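Local coordinates for protein putative glycerophosphodiester phosphodiesterase (PDB 2O55) that is a putative member of the glycerophosphodiester phosphodiesterase family and folds as a TIM-type beta/alpha barrel, its exact role not established here, at residues G11-G16 with E41-V46; E119-E124 with H150-A155; D163-Y168 with D189-S194; L213-W218 with L236-I241. All coordinates share one frame; numbering follows the deposited sequence.

Contact 1 (G11-G16 with E41-V46); sequences GHRGVG and ETDLRV. With SO4 (sulfate ion), chain B.
At the C-terminal mouth of the TIM-type barrel, His-12 and Arg-13, at the end of strand 8-12, reach a sulfate, with Glu-41 and Asp-43 of strand 39-46 beside them. Glu-41 N donates to Gly-11 O at 2.9 Å with an N-H...O angle of 167°, while Gly-14 N, closing a type II turn, reaches Gly-11 O from the opposite face of the carbonyl plane. His-12 and Glu-41 point the same way, and Glu-41 OE2 meets the ring edge at CD2, 3.1 Å off. Arg-13, extended from CG to NE, passes Asp-43 OD2, which pairs with NE at 3.5 Å; the oxygen is well out of the guanidinium plane, so charge alone acts. Arg-13 NH2 donates to O3 of the sulfate at 2.9 Å. Second-shell Asn-244 holds His-12 ND1, and Asn-24 holds Asp-43 OD2. The two strands, joined through helix 26-34, form a beta-alpha-beta unit, with strand 240-243 beside strand 8-12 and strand 110-115 beside strand 39-46.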
loop_
_atom_site.group_PDB
_atom_site.type_symbol
_atom_site.label_atom_id
_atom_site.label_comp_id
_atom_site.label_asym_id
_atom_site.label_seq_id
_atom_site.Cartn_x
_atom_site.Cartn_y
_atom_site.Cartn_z
ATOM N N GLY A 11 -0.495 -8.128 -1.443
ATOM C CA GLY A 11 0.764 -8.470 -0.771
ATOM C C GLY A 11 1.335 -7.303 0.023
ATOM O O GLY A 11 1.880 -6.358 -0.562
ATOM N N HIS A 12 1.210 -7.371 1.351
ATOM C CA HIS A 12 1.652 -6.300 2.231
ATOM C C HIS A 12 3.171 -6.148 2.184
ATOM O O HIS A 12 3.907 -7.046 2.579
ATOM C CB HIS A 12 1.166 -6.515 3.672
ATOM C CG HIS A 12 1.153 -5.255 4.497
ATOM N ND1 HIS A 12 0.703 -5.217 5.802
ATOM C CD2 HIS A 12 1.517 -3.983 4.193
ATOM C CE1 HIS A 12 0.804 -3.985 6.269
ATOM N NE2 HIS A 12 1.295 -3.217 5.313
ATOM N N ARG A 13 3.618 -4.998 1.681
ATOM C CA ARG A 13 5.033 -4.704 1.453
ATOM C C ARG A 13 5.726 -5.778 0.618
ATOM O O ARG A 13 6.932 -5.995 0.737
ATOM C CB ARG A 13 5.746 -4.450 2.784
ATOM C CG ARG A 13 5.141 -3.306 3.562
ATOM C CD ARG A 13 5.927 -3.049 4.800
ATOM N NE ARG A 13 5.086 -2.457 5.832
ATOM C CZ ARG A 13 5.394 -2.420 7.126
ATOM N NH1 ARG A 13 6.527 -2.955 7.534
ATOM N NH2 ARG A 13 4.570 -1.859 8.010
ATOM N N GLY A 14 4.943 -6.431 -0.237
ATOM C CA GLY A 14 5.391 -7.566 -1.037
ATOM C C GLY A 14 4.921 -8.892 -0.454
ATOM O O GLY A 14 3.729 -9.099 -0.207
ATOM N N VAL A 15 5.860 -9.803 -0.238
ATOM C CA VAL A 15 5.539 -11.115 0.295
ATOM C C VAL A 15 5.245 -10.995 1.774
ATOM O O VAL A 15 5.133 -11.992 2.483
ATOM C CB VAL A 15 6.701 -12.093 0.122
ATOM C CG1 VAL A 15 7.043 -12.249 -1.340
ATOM C CG2 VAL A 15 7.909 -11.631 0.938
ATOM N N GLY A 16 5.139 -9.764 2.249
ATOM C CA GLY A 16 4.764 -9.527 3.636
ATOM C C GLY A 16 5.708 -10.204 4.603
ATOM O O GLY A 16 6.925 -10.181 4.401
ATOM N N GLU A 41 0.912 -3.961 -1.873
ATOM C CA GLU A 41 0.904 -2.670 -1.224
ATOM C C GLU A 41 2.355 -2.306 -1.032
ATOM O O GLU A 41 3.154 -3.166 -0.716
ATOM C CB GLU A 41 0.181 -2.747 0.121
ATOM C CG GLU A 41 0.002 -1.407 0.827
ATOM C CD GLU A 41 1.271 -0.917 1.583
ATOM O OE1 GLU A 41 1.459 0.316 1.663
ATOM O OE2 GLU A 41 2.088 -1.734 2.100
ATOM N N THR A 42 2.702 -1.037 -1.235
ATOM C CA THR A 42 4.042 -0.534 -0.894
ATOM C C THR A 42 4.011 0.908 -0.377
ATOM O O THR A 42 3.025 1.634 -0.555
ATOM C CB THR A 42 5.049 -0.694 -2.053
ATOM O OG1 THR A 42 6.375 -0.547 -1.551
ATOM C CG2 THR A 42 4.825 0.335 -3.102
ATOM N N ASP A 43 5.112 1.305 0.255
ATOM C CA ASP A 43 5.177 2.537 1.021
ATOM C C ASP A 43 6.060 3.587 0.347
ATOM O O ASP A 43 7.273 3.417 0.281
ATOM C CB ASP A 43 5.728 2.211 2.414
ATOM C CG ASP A 43 4.941 1.086 3.125
ATOM O OD1 ASP A 43 3.731 1.282 3.417
ATOM O OD2 ASP A 43 5.546 0.016 3.405
ATOM N N LEU A 44 5.458 4.671 -0.143
ATOM C CA LEU A 44 6.205 5.739 -0.837
ATOM C C LEU A 44 6.727 6.805 0.103
ATOM O O LEU A 44 5.949 7.388 0.864
ATOM C CB LEU A 44 5.334 6.443 -1.880
ATOM C CG LEU A 44 4.512 5.627 -2.864
ATOM C CD1 LEU A 44 3.882 6.585 -3.853
ATOM C CD2 LEU A 44 5.369 4.582 -3.572
ATOM N N ARG A 45 8.035 7.062 0.050
ATOM C CA ARG A 45 8.624 8.235 0.707
ATOM C C ARG A 45 9.593 8.899 -0.261
ATOM O O ARG A 45 10.053 8.270 -1.226
ATOM C CB ARG A 45 9.343 7.879 2.025
ATOM C CG ARG A 45 8.621 6.873 2.924
ATOM C CD ARG A 45 9.348 6.602 4.213
ATOM N NE ARG A 45 8.796 7.409 5.287
ATOM C CZ ARG A 45 8.036 6.939 6.274
ATOM N NH1 ARG A 45 7.752 5.647 6.348
ATOM N NH2 ARG A 45 7.565 7.764 7.204
ATOM N N VAL A 46 9.910 10.163 0.003
ATOM C CA VAL A 46 10.806 10.937 -0.860
ATOM C C VAL A 46 12.152 11.188 -0.189
ATOM O O VAL A 46 12.200 11.689 0.936
ATOM C CB VAL A 46 10.163 12.285 -1.256
ATOM C CG1 VAL A 46 11.216 13.266 -1.832
ATOM C CG2 VAL A 46 9.007 12.056 -2.228
HETATM S S SO4 B . 1.369 -0.754 9.004
HETATM O O1 SO4 B . 0.033 -0.986 9.522
HETATM O O2 SO4 B . 2.271 -0.856 10.133
HETATM O O3 SO4 B . 1.721 -1.826 8.097
HETATM O O4 SO4 B . 1.497 0.520 8.290
#

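Contact 2 (E119-E124 with H150-A155); sequences EWKRKE and HHEALA. With SO4 (sulfate ion), chain D; SO4 (sulfate ion), chain C.
Trp-120 and Ala-153 make the close-packed part, where the loop after barrel strand 110-115 meets the start of helix 151-160 in the TIM-type fold. Trp-120 CB lies 3.7 Å from Ala-153 CB, and the backbones approach to 4.6 Å between the CA atoms of Lys-121 and Ala-153. The indole leads away from the helix, toward Leu-115 and Leu-131. The exposed side is looser and ionic. Lys-121 runs past His-150, CE 4.0 Å from His-150 CB, and, bent at its last torsion (chi4 -69°), brings NZ 2.8 Å from O4 of a sulfate at the helix start, doubtfully, as CE is too close to that oxygen. Its salt bridge to Glu-152 is long, NZ to OE2 3.7 Å; Glu-152 OE1 is instead bound by His-156. His-151 N donates to O3 of that sulfate at 3.2 Å and Glu-152 N makes a weak bond to its O1. A second sulfate meets the His-150 ring edge: NE2 donates to its O1 at 2.7 Å, N-H...O angle 165°.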
loop_
_atom_site.group_PDB
_atom_site.type_symbol
_atom_site.label_atom_id
_atom_site.label_comp_id
_atom_site.label_asym_id
_atom_site.label_seq_id
_atom_site.Cartn_x
_atom_site.Cartn_y
_atom_site.Cartn_z
ATOM N N GLU A 119 5.596 14.684 4.213
ATOM C CA GLU A 119 5.460 15.784 3.253
ATOM C C GLU A 119 4.703 15.489 1.940
ATOM O O GLU A 119 4.883 16.167 0.918
ATOM C CB GLU A 119 6.844 16.363 2.950
ATOM C CG GLU A 119 7.738 15.450 2.121
ATOM C CD GLU A 119 8.750 16.255 1.328
ATOM O OE1 GLU A 119 8.645 16.267 0.075
ATOM O OE2 GLU A 119 9.627 16.910 1.962
ATOM N N TRP A 120 3.857 14.471 1.970
ATOM C CA TRP A 120 2.839 14.333 0.946
ATOM C C TRP A 120 1.778 15.382 1.198
ATOM O O TRP A 120 1.039 15.759 0.299
ATOM C CB TRP A 120 2.234 12.940 0.976
ATOM C CG TRP A 120 3.272 11.919 0.749
ATOM C CD1 TRP A 120 3.861 11.140 1.691
ATOM C CD2 TRP A 120 3.890 11.586 -0.493
ATOM N NE1 TRP A 120 4.794 10.321 1.117
ATOM C CE2 TRP A 120 4.845 10.577 -0.224
ATOM C CE3 TRP A 120 3.726 12.035 -1.810
ATOM C CZ2 TRP A 120 5.638 10.006 -1.209
ATOM C CZ3 TRP A 120 4.517 11.458 -2.809
ATOM C CH2 TRP A 120 5.467 10.448 -2.492
ATOM N N LYS A 121 1.733 15.862 2.434
ATOM C CA LYS A 121 0.729 16.807 2.855
ATOM C C LYS A 121 1.139 18.178 2.359
ATOM O O LYS A 121 0.283 19.038 2.155
ATOM C CB LYS A 121 0.636 16.805 4.376
ATOM C CG LYS A 121 -0.753 16.493 4.946
ATOM C CD LYS A 121 -0.642 16.434 6.509
ATOM C CE LYS A 121 -1.986 16.036 7.117
ATOM N NZ LYS A 121 -3.014 17.199 6.923
ATOM N N ARG A 122 2.445 18.362 2.138
ATOM C CA ARG A 122 3.012 19.669 1.773
ATOM C C ARG A 122 2.583 20.218 0.400
ATOM O O ARG A 122 2.677 19.532 -0.637
ATOM C CB ARG A 122 4.538 19.661 1.873
ATOM C CG ARG A 122 5.109 20.942 2.497
ATOM C CD ARG A 122 6.476 21.333 1.926
ATOM N NE ARG A 122 7.286 20.171 1.531
ATOM C CZ ARG A 122 8.364 20.229 0.749
ATOM N NH1 ARG A 122 8.785 21.391 0.257
ATOM N NH2 ARG A 122 9.022 19.121 0.448
ATOM N N LYS A 123 2.120 21.470 0.429
ATOM C CA LYS A 123 1.667 22.216 -0.754
ATOM C C LYS A 123 2.847 22.692 -1.625
ATOM O O LYS A 123 3.861 23.214 -1.114
ATOM C CB LYS A 123 0.729 23.375 -0.359
ATOM C CG LYS A 123 -0.688 22.933 0.140
ATOM C CD LYS A 123 -1.809 23.910 -0.268
ATOM C CE LYS A 123 -1.247 25.295 -0.600
ATOM N NZ LYS A 123 -2.191 26.404 -0.285
ATOM N N GLU A 124 2.629 22.598 -2.948
ATOM C CA GLU A 124 3.614 21.969 -3.855
ATOM C C GLU A 124 5.124 22.055 -3.562
ATOM O O GLU A 124 5.758 23.105 -3.577
ATOM C CB GLU A 124 3.276 22.159 -5.360
ATOM C CG GLU A 124 3.827 21.021 -6.299
ATOM C CD GLU A 124 3.090 19.688 -6.177
ATOM O OE1 GLU A 124 3.728 18.652 -5.957
ATOM O OE2 GLU A 124 1.869 19.666 -6.322
ATOM N N HIS A 150 -3.718 10.120 5.851
ATOM C CA HIS A 150 -3.920 11.553 5.753
ATOM C C HIS A 150 -4.546 11.937 4.414
ATOM O O HIS A 150 -3.871 11.987 3.400
ATOM C CB HIS A 150 -2.580 12.225 5.958
ATOM C CG HIS A 150 -1.785 11.602 7.055
ATOM N ND1 HIS A 150 -2.028 11.863 8.387
ATOM C CD2 HIS A 150 -0.768 10.708 7.021
ATOM C CE1 HIS A 150 -1.180 11.169 9.127
ATOM N NE2 HIS A 150 -0.410 10.455 8.322
ATOM N N HIS A 151 -5.843 12.219 4.425
ATOM C CA HIS A 151 -6.608 12.333 3.181
ATOM C C HIS A 151 -6.381 13.612 2.417
ATOM O O HIS A 151 -6.689 13.700 1.219
ATOM C CB HIS A 151 -8.091 12.027 3.417
ATOM C CG HIS A 151 -8.300 10.733 4.146
ATOM N ND1 HIS A 151 -9.075 10.625 5.283
ATOM C CD2 HIS A 151 -7.751 9.506 3.946
ATOM C CE1 HIS A 151 -9.020 9.382 5.732
ATOM N NE2 HIS A 151 -8.222 8.682 4.938
ATOM N N GLU A 152 -5.800 14.593 3.085
ATOM C CA GLU A 152 -5.441 15.799 2.399
ATOM C C GLU A 152 -4.401 15.520 1.353
ATOM O O GLU A 152 -4.390 16.185 0.334
ATOM C CB GLU A 152 -4.912 16.850 3.346
ATOM C CG GLU A 152 -5.185 18.240 2.812
ATOM C CD GLU A 152 -4.205 19.277 3.335
ATOM O OE1 GLU A 152 -3.316 19.707 2.543
ATOM O OE2 GLU A 152 -4.319 19.657 4.533
ATOM N N ALA A 153 -3.534 14.537 1.592
ATOM C CA ALA A 153 -2.450 14.232 0.649
ATOM C C ALA A 153 -3.009 13.748 -0.690
ATOM O O ALA A 153 -2.520 14.124 -1.765
ATOM C CB ALA A 153 -1.484 13.219 1.233
ATOM N N LEU A 154 -4.053 12.924 -0.608
ATOM C CA LEU A 154 -4.726 12.406 -1.774
ATOM C C LEU A 154 -5.366 13.536 -2.562
ATOM O O LEU A 154 -5.236 13.588 -3.772
ATOM C CB LEU A 154 -5.771 11.401 -1.332
ATOM C CG LEU A 154 -5.194 10.261 -0.494
ATOM C CD1 LEU A 154 -6.324 9.438 0.089
ATOM C CD2 LEU A 154 -4.280 9.380 -1.322
ATOM N N ALA A 155 -6.028 14.468 -1.876
ATOM C CA ALA A 155 -6.671 15.608 -2.547
ATOM C C ALA A 155 -5.727 16.344 -3.511
ATOM O O ALA A 155 -6.137 16.816 -4.563
ATOM C CB ALA A 155 -7.231 16.550 -1.527
HETATM S S SO4 D . -5.768 14.868 7.130
HETATM O O1 SO4 D . -6.421 15.584 6.044
HETATM O O2 SO4 D . -5.843 15.598 8.396
HETATM O O3 SO4 D . -6.401 13.544 7.238
HETATM O O4 SO4 D . -4.358 14.769 6.787
HETATM S S SO4 C . 1.826 7.911 7.832
HETATM O O1 SO4 C . 1.228 8.479 9.034
HETATM O O2 SO4 C . 2.947 7.058 8.219
HETATM O O3 SO4 C . 0.825 7.126 7.100
HETATM O O4 SO4 C . 2.309 8.989 6.979
#

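Contact 3 (D163-Y168 with D189-S194); sequences DVKITY and DANGVS
Two neighbouring parallel strands of the barrel wall, 165-169 and 192-196, meet here as the ends of a beta-alpha-beta unit whose connection is helix 181-187. The N-to-C directions of the short segments differ by 37°, and their axes approach to 4.5 Å. Three backbone hydrogen bonds fix the register: Asn-191 N to Ile-166 O (2.9 Å), Tyr-168 N to Gly-192 O (3.0 Å) and Ser-194 N to Tyr-168 O (2.9 Å). The first runs nearly along the C=O axis, whereas the donor of the second is tilted 31° from the carbonyl plane. CA-H...O contacts add to the ladder, as from Thr-167 CA to Gly-192 O.

On the helix-facing side, Ala-190 CB fits between Ile-166 and Tyr-168, 3.8 Å from Ile-166 CG1 and 3.7 Å from Tyr-168 CD1. Ile-166 CG1 stands between its backbone N and carbonyl carbon (chi1 73°), a position that brings it over Ala-190 CA. Helix 151-160 covers this side, its Leu-154 touching both Ile-166 and Tyr-168, and the tyrosine ring stacks on His-151. On the other face, Thr-167 CG2, anti to its backbone N, touches the Gly-192 carbonyl and lies 3.9 Å from Ser-194 CB, while Thr-167 OG1 bonds to Asp-145. Asp-189 ends helix 181-187 in a Schellman motif with positive phi, and the chain turns directly into the next strand, the helix-to-strand return of a TIM-type barrel.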
loop_
_atom_site.group_PDB
_atom_site.type_symbol
_atom_site.label_atom_id
_atom_site.label_comp_id
_atom_site.label_asym_id
_atom_site.label_seq_id
_atom_site.Cartn_x
_atom_site.Cartn_y
_atom_site.Cartn_z
ATOM N N ASP A 163 -8.427 11.770 -12.528
ATOM C CA ASP A 163 -8.580 10.365 -12.937
ATOM C C ASP A 163 -7.936 9.407 -11.975
ATOM O O ASP A 163 -8.242 8.227 -12.010
ATOM C CB ASP A 163 -7.936 10.100 -14.301
ATOM C CG ASP A 163 -8.752 10.643 -15.444
ATOM O OD1 ASP A 163 -9.917 11.043 -15.198
ATOM O OD2 ASP A 163 -8.234 10.663 -16.585
ATOM N N VAL A 164 -7.007 9.883 -11.152
ATOM C CA VAL A 164 -6.256 8.971 -10.311
ATOM C C VAL A 164 -7.235 8.210 -9.440
ATOM O O VAL A 164 -8.253 8.766 -9.009
ATOM C CB VAL A 164 -5.206 9.663 -9.429
ATOM C CG1 VAL A 164 -4.163 10.322 -10.281
ATOM C CG2 VAL A 164 -5.849 10.652 -8.471
ATOM N N LYS A 165 -6.931 6.934 -9.219
ATOM C CA LYS A 165 -7.661 6.117 -8.259
ATOM C C LYS A 165 -7.066 6.212 -6.839
ATOM O O LYS A 165 -5.863 6.061 -6.636
ATOM C CB LYS A 165 -7.748 4.670 -8.737
ATOM C CG LYS A 165 -8.486 4.515 -10.060
ATOM C CD LYS A 165 -9.577 3.432 -9.991
ATOM C CE LYS A 165 -9.231 2.237 -9.014
ATOM N NZ LYS A 165 -8.068 1.330 -9.384
ATOM N N ILE A 166 -7.935 6.473 -5.866
ATOM C CA ILE A 166 -7.522 6.643 -4.474
ATOM C C ILE A 166 -8.396 5.871 -3.480
ATOM O O ILE A 166 -9.624 5.762 -3.634
ATOM C CB ILE A 166 -7.435 8.128 -4.080
ATOM C CG1 ILE A 166 -8.819 8.741 -3.926
ATOM C CG2 ILE A 166 -6.634 8.905 -5.124
ATOM C CD1 ILE A 166 -8.809 10.037 -3.186
ATOM N N THR A 167 -7.731 5.325 -2.468
ATOM C CA THR A 167 -8.399 4.616 -1.395
ATOM C C THR A 167 -8.128 5.379 -0.115
ATOM O O THR A 167 -6.975 5.667 0.211
ATOM C CB THR A 167 -7.857 3.189 -1.269
ATOM O OG1 THR A 167 -8.046 2.511 -2.509
ATOM C CG2 THR A 167 -8.557 2.399 -0.148
ATOM N N TYR A 168 -9.189 5.715 0.607
ATOM C CA TYR A 168 -9.039 6.365 1.892
ATOM C C TYR A 168 -8.732 5.278 2.915
ATOM O O TYR A 168 -9.425 4.239 2.950
ATOM C CB TYR A 168 -10.333 7.081 2.251
ATOM C CG TYR A 168 -10.434 8.540 1.833
ATOM C CD1 TYR A 168 -9.702 9.043 0.756
ATOM C CD2 TYR A 168 -11.312 9.408 2.503
ATOM C CE1 TYR A 168 -9.812 10.389 0.371
ATOM C CE2 TYR A 168 -11.440 10.757 2.119
ATOM C CZ TYR A 168 -10.669 11.247 1.051
ATOM O OH TYR A 168 -10.760 12.584 0.694
ATOM N N ASP A 189 -13.831 11.751 -3.519
ATOM C CA ASP A 189 -13.749 11.061 -4.797
ATOM C C ASP A 189 -12.848 9.837 -4.733
ATOM O O ASP A 189 -12.228 9.449 -5.735
ATOM C CB ASP A 189 -13.265 12.013 -5.883
ATOM C CG ASP A 189 -13.564 11.515 -7.274
ATOM O OD1 ASP A 189 -14.566 10.782 -7.456
ATOM O OD2 ASP A 189 -12.806 11.877 -8.202
ATOM N N ALA A 190 -12.775 9.232 -3.548
ATOM C CA ALA A 190 -12.133 7.936 -3.383
ATOM C C ALA A 190 -13.017 6.857 -3.971
ATOM O O ALA A 190 -14.248 6.960 -3.905
ATOM C CB ALA A 190 -11.891 7.658 -1.919
ATOM N N ASN A 191 -12.410 5.819 -4.536
ATOM C CA ASN A 191 -13.205 4.697 -5.017
ATOM C C ASN A 191 -13.242 3.549 -4.009
ATOM O O ASN A 191 -14.059 2.630 -4.111
ATOM C CB ASN A 191 -12.732 4.237 -6.397
ATOM C CG ASN A 191 -11.499 3.353 -6.328
ATOM O OD1 ASN A 191 -10.453 3.744 -5.788
ATOM N ND2 ASN A 191 -11.617 2.141 -6.874
ATOM N N GLY A 192 -12.370 3.600 -3.014
ATOM C CA GLY A 192 -12.352 2.552 -2.003
ATOM C C GLY A 192 -12.045 3.070 -0.615
ATOM O O GLY A 192 -11.568 4.190 -0.455
ATOM N N VAL A 193 -12.329 2.230 0.376
ATOM C CA VAL A 193 -11.935 2.431 1.779
ATOM C C VAL A 193 -11.118 1.241 2.258
ATOM O O VAL A 193 -11.257 0.112 1.738
ATOM C CB VAL A 193 -13.140 2.590 2.766
ATOM C CG1 VAL A 193 -13.901 3.870 2.519
ATOM C CG2 VAL A 193 -14.072 1.391 2.694
ATOM N N SER A 194 -10.283 1.502 3.265
ATOM C CA SER A 194 -9.434 0.463 3.825
ATOM C C SER A 194 -9.355 0.554 5.352
ATOM O O SER A 194 -9.057 1.620 5.913
ATOM C CB SER A 194 -8.060 0.509 3.176
ATOM O OG SER A 194 -7.167 -0.349 3.852
#

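Contact 4 (L213-W218 with L236-I241); sequences LSVTVW and LQVDLI. With SO4 (sulfate ion), chain B.
Strand 214-218 runs parallel to strand 240-243, with Thr-216 paired to Leu-240 at a CA-CA distance of 4.5 Å and Val-217 to Ile-241. Val-215 O is gripped twice, by Asp-239 N at 2.8 Å and by Leu-240 N at 3.1 Å, and Val-217 N donates to Leu-240 O at 2.9 Å. Asp-239 extends the pairing with its side chain: OD2 accepts Val-215 N at 2.7 Å through its anti lone pair, in a nearly straight bond of 171°. His-209 NE2 also binds OD2, which thus has two partners next to the strand's start.

On the face of Thr-216 and Leu-240, Leu-240 CD1 comes 3.5 Å from Thr-216 OG1 and also touches Ser-214 OG, the Thr-216 and Leu-240 side chains crossing obliquely. On the face of Val-217 and Ile-241, Val-238 crosses Val-215 at about a right angle, with their CG1 atoms 4.0 Å apart, and Val-217 packs against Cys-233 of helix 227-236. At the strand's far end Trp-218 NE1 donates to O1 of a sulfate. Strand, helix 227-236 and returning strand make a right-handed beta-alpha-beta crossover, the repeating element of a TIM-type barrel.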
loop_
_atom_site.group_PDB
_atom_site.type_symbol
_atom_site.label_atom_id
_atom_site.label_comp_id
_atom_site.label_asym_id
_atom_site.label_seq_id
_atom_site.Cartn_x
_atom_site.Cartn_y
_atom_site.Cartn_z
ATOM N N LEU A 213 -18.596 1.527 -3.063
ATOM C CA LEU A 213 -17.161 1.642 -2.760
ATOM C C LEU A 213 -16.558 0.275 -2.417
ATOM O O LEU A 213 -17.243 -0.573 -1.830
ATOM C CB LEU A 213 -16.928 2.561 -1.566
ATOM C CG LEU A 213 -17.414 4.011 -1.591
ATOM C CD1 LEU A 213 -17.258 4.579 -0.211
ATOM C CD2 LEU A 213 -16.680 4.897 -2.608
ATOM N N SER A 214 -15.280 0.060 -2.744
ATOM C CA SER A 214 -14.653 -1.211 -2.389
ATOM C C SER A 214 -14.060 -1.192 -0.966
ATOM O O SER A 214 -13.639 -0.153 -0.472
ATOM C CB SER A 214 -13.595 -1.608 -3.418
ATOM O OG SER A 214 -12.287 -1.450 -2.902
ATOM N N VAL A 215 -14.039 -2.354 -0.311
ATOM C CA VAL A 215 -13.484 -2.462 1.037
ATOM C C VAL A 215 -12.288 -3.388 1.101
ATOM O O VAL A 215 -12.313 -4.497 0.542
ATOM C CB VAL A 215 -14.502 -2.937 2.047
ATOM C CG1 VAL A 215 -13.816 -3.213 3.401
ATOM C CG2 VAL A 215 -15.606 -1.912 2.177
ATOM N N THR A 216 -11.253 -2.915 1.796
ATOM C CA THR A 216 -10.003 -3.625 1.904
ATOM C C THR A 216 -9.693 -3.781 3.390
ATOM O O THR A 216 -9.668 -2.790 4.134
ATOM C CB THR A 216 -8.911 -2.831 1.193
ATOM O OG1 THR A 216 -9.290 -2.640 -0.182
ATOM C CG2 THR A 216 -7.544 -3.508 1.315
ATOM N N VAL A 217 -9.501 -5.022 3.833
ATOM C CA VAL A 217 -8.991 -5.254 5.182
ATOM C C VAL A 217 -7.483 -5.044 5.211
ATOM O O VAL A 217 -6.729 -5.534 4.339
ATOM C CB VAL A 217 -9.279 -6.666 5.675
ATOM C CG1 VAL A 217 -8.768 -6.824 7.090
ATOM C CG2 VAL A 217 -10.764 -6.937 5.621
ATOM N N TRP A 218 -7.052 -4.322 6.230
ATOM C CA TRP A 218 -5.657 -3.986 6.404
ATOM C C TRP A 218 -5.131 -4.727 7.636
ATOM O O TRP A 218 -5.699 -4.607 8.730
ATOM C CB TRP A 218 -5.529 -2.464 6.551
ATOM C CG TRP A 218 -4.137 -1.968 6.739
ATOM C CD1 TRP A 218 -3.409 -1.959 7.904
ATOM C CD2 TRP A 218 -3.296 -1.381 5.739
ATOM N NE1 TRP A 218 -2.172 -1.400 7.686
ATOM C CE2 TRP A 218 -2.077 -1.036 6.367
ATOM C CE3 TRP A 218 -3.458 -1.099 4.368
ATOM C CZ2 TRP A 218 -1.023 -0.438 5.672
ATOM C CZ3 TRP A 218 -2.401 -0.491 3.677
ATOM C CH2 TRP A 218 -1.207 -0.175 4.331
ATOM N N LEU A 236 -17.228 -11.177 6.657
ATOM C CA LEU A 236 -17.382 -9.745 6.398
ATOM C C LEU A 236 -17.701 -9.402 4.947
ATOM O O LEU A 236 -18.343 -8.398 4.685
ATOM C CB LEU A 236 -16.101 -9.022 6.765
ATOM C CG LEU A 236 -15.813 -8.866 8.241
ATOM C CD1 LEU A 236 -14.380 -8.372 8.405
ATOM C CD2 LEU A 236 -16.803 -7.896 8.847
ATOM N N GLN A 237 -17.216 -10.216 4.012
ATOM C CA GLN A 237 -17.419 -10.000 2.575
ATOM C C GLN A 237 -16.651 -8.785 2.024
ATOM O O GLN A 237 -17.113 -8.106 1.112
ATOM C CB GLN A 237 -18.921 -9.913 2.228
ATOM C CG GLN A 237 -19.735 -11.210 2.376
ATOM C CD GLN A 237 -20.189 -11.777 1.022
ATOM O OE1 GLN A 237 -19.376 -12.318 0.253
ATOM N NE2 GLN A 237 -21.500 -11.666 0.730
ATOM N N VAL A 238 -15.471 -8.526 2.580
ATOM C CA VAL A 238 -14.531 -7.534 2.046
ATOM C C VAL A 238 -14.099 -7.889 0.626
ATOM O O VAL A 238 -14.211 -9.051 0.215
ATOM C CB VAL A 238 -13.270 -7.428 2.928
ATOM C CG1 VAL A 238 -13.680 -7.126 4.350
ATOM C CG2 VAL A 238 -12.442 -8.714 2.878
ATOM N N ASP A 239 -13.597 -6.893 -0.106
ATOM C CA ASP A 239 -13.143 -7.059 -1.494
ATOM C C ASP A 239 -11.678 -7.460 -1.606
ATOM O O ASP A 239 -11.299 -8.220 -2.494
ATOM C CB ASP A 239 -13.406 -5.776 -2.269
ATOM C CG ASP A 239 -14.873 -5.401 -2.253
ATOM O OD1 ASP A 239 -15.707 -6.154 -2.835
ATOM O OD2 ASP A 239 -15.204 -4.370 -1.634
ATOM N N LEU A 240 -10.849 -6.943 -0.704
ATOM C CA LEU A 240 -9.419 -7.214 -0.757
ATOM C C LEU A 240 -8.925 -7.403 0.662
ATOM O O LEU A 240 -9.567 -6.962 1.633
ATOM C CB LEU A 240 -8.650 -6.093 -1.473
ATOM C CG LEU A 240 -9.008 -5.685 -2.930
ATOM C CD1 LEU A 240 -9.930 -4.469 -3.047
ATOM C CD2 LEU A 240 -7.770 -5.400 -3.696
ATOM N N ILE A 241 -7.813 -8.118 0.791
ATOM C CA ILE A 241 -7.186 -8.314 2.087
ATOM C C ILE A 241 -5.718 -8.026 1.966
ATOM O O ILE A 241 -5.001 -8.707 1.209
ATOM C CB ILE A 241 -7.348 -9.728 2.603
ATOM C CG1 ILE A 241 -8.844 -10.056 2.723
ATOM C CG2 ILE A 241 -6.576 -9.866 3.933
ATOM C CD1 ILE A 241 -9.148 -11.419 3.186
HETATM S S SO4 B . 1.369 -0.754 9.004
HETATM O O1 SO4 B . 0.033 -0.986 9.522
HETATM O O2 SO4 B . 2.271 -0.856 10.133
HETATM O O3 SO4 B . 1.721 -1.826 8.097
HETATM O O4 SO4 B . 1.497 0.520 8.290
#

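Contacts 1, 3 and 4 are buried strand pairings in one curled sheet, each spanning a beta-alpha-beta unit; contact 2 is partly buried and joins a loop to a helix start, its centre about 16 Å from the centre of the chain. Contact 1, its centre about 5 Å from that point, is the most central; its charged groups are buried, those of contact 2 at the exposed side. Its sulfate is shared with contact 4 through Trp-218, whose ring meets His-12 edge-to-face. Contacts 3 and 4 continue one another through a probable bond from Val-193 N to Ser-214 O; backbone bonds and aliphatic packing dominate both. Contact 2 reaches contact 3 through Leu-154 and His-151 on Tyr-168, and contact 1 through Trp-120.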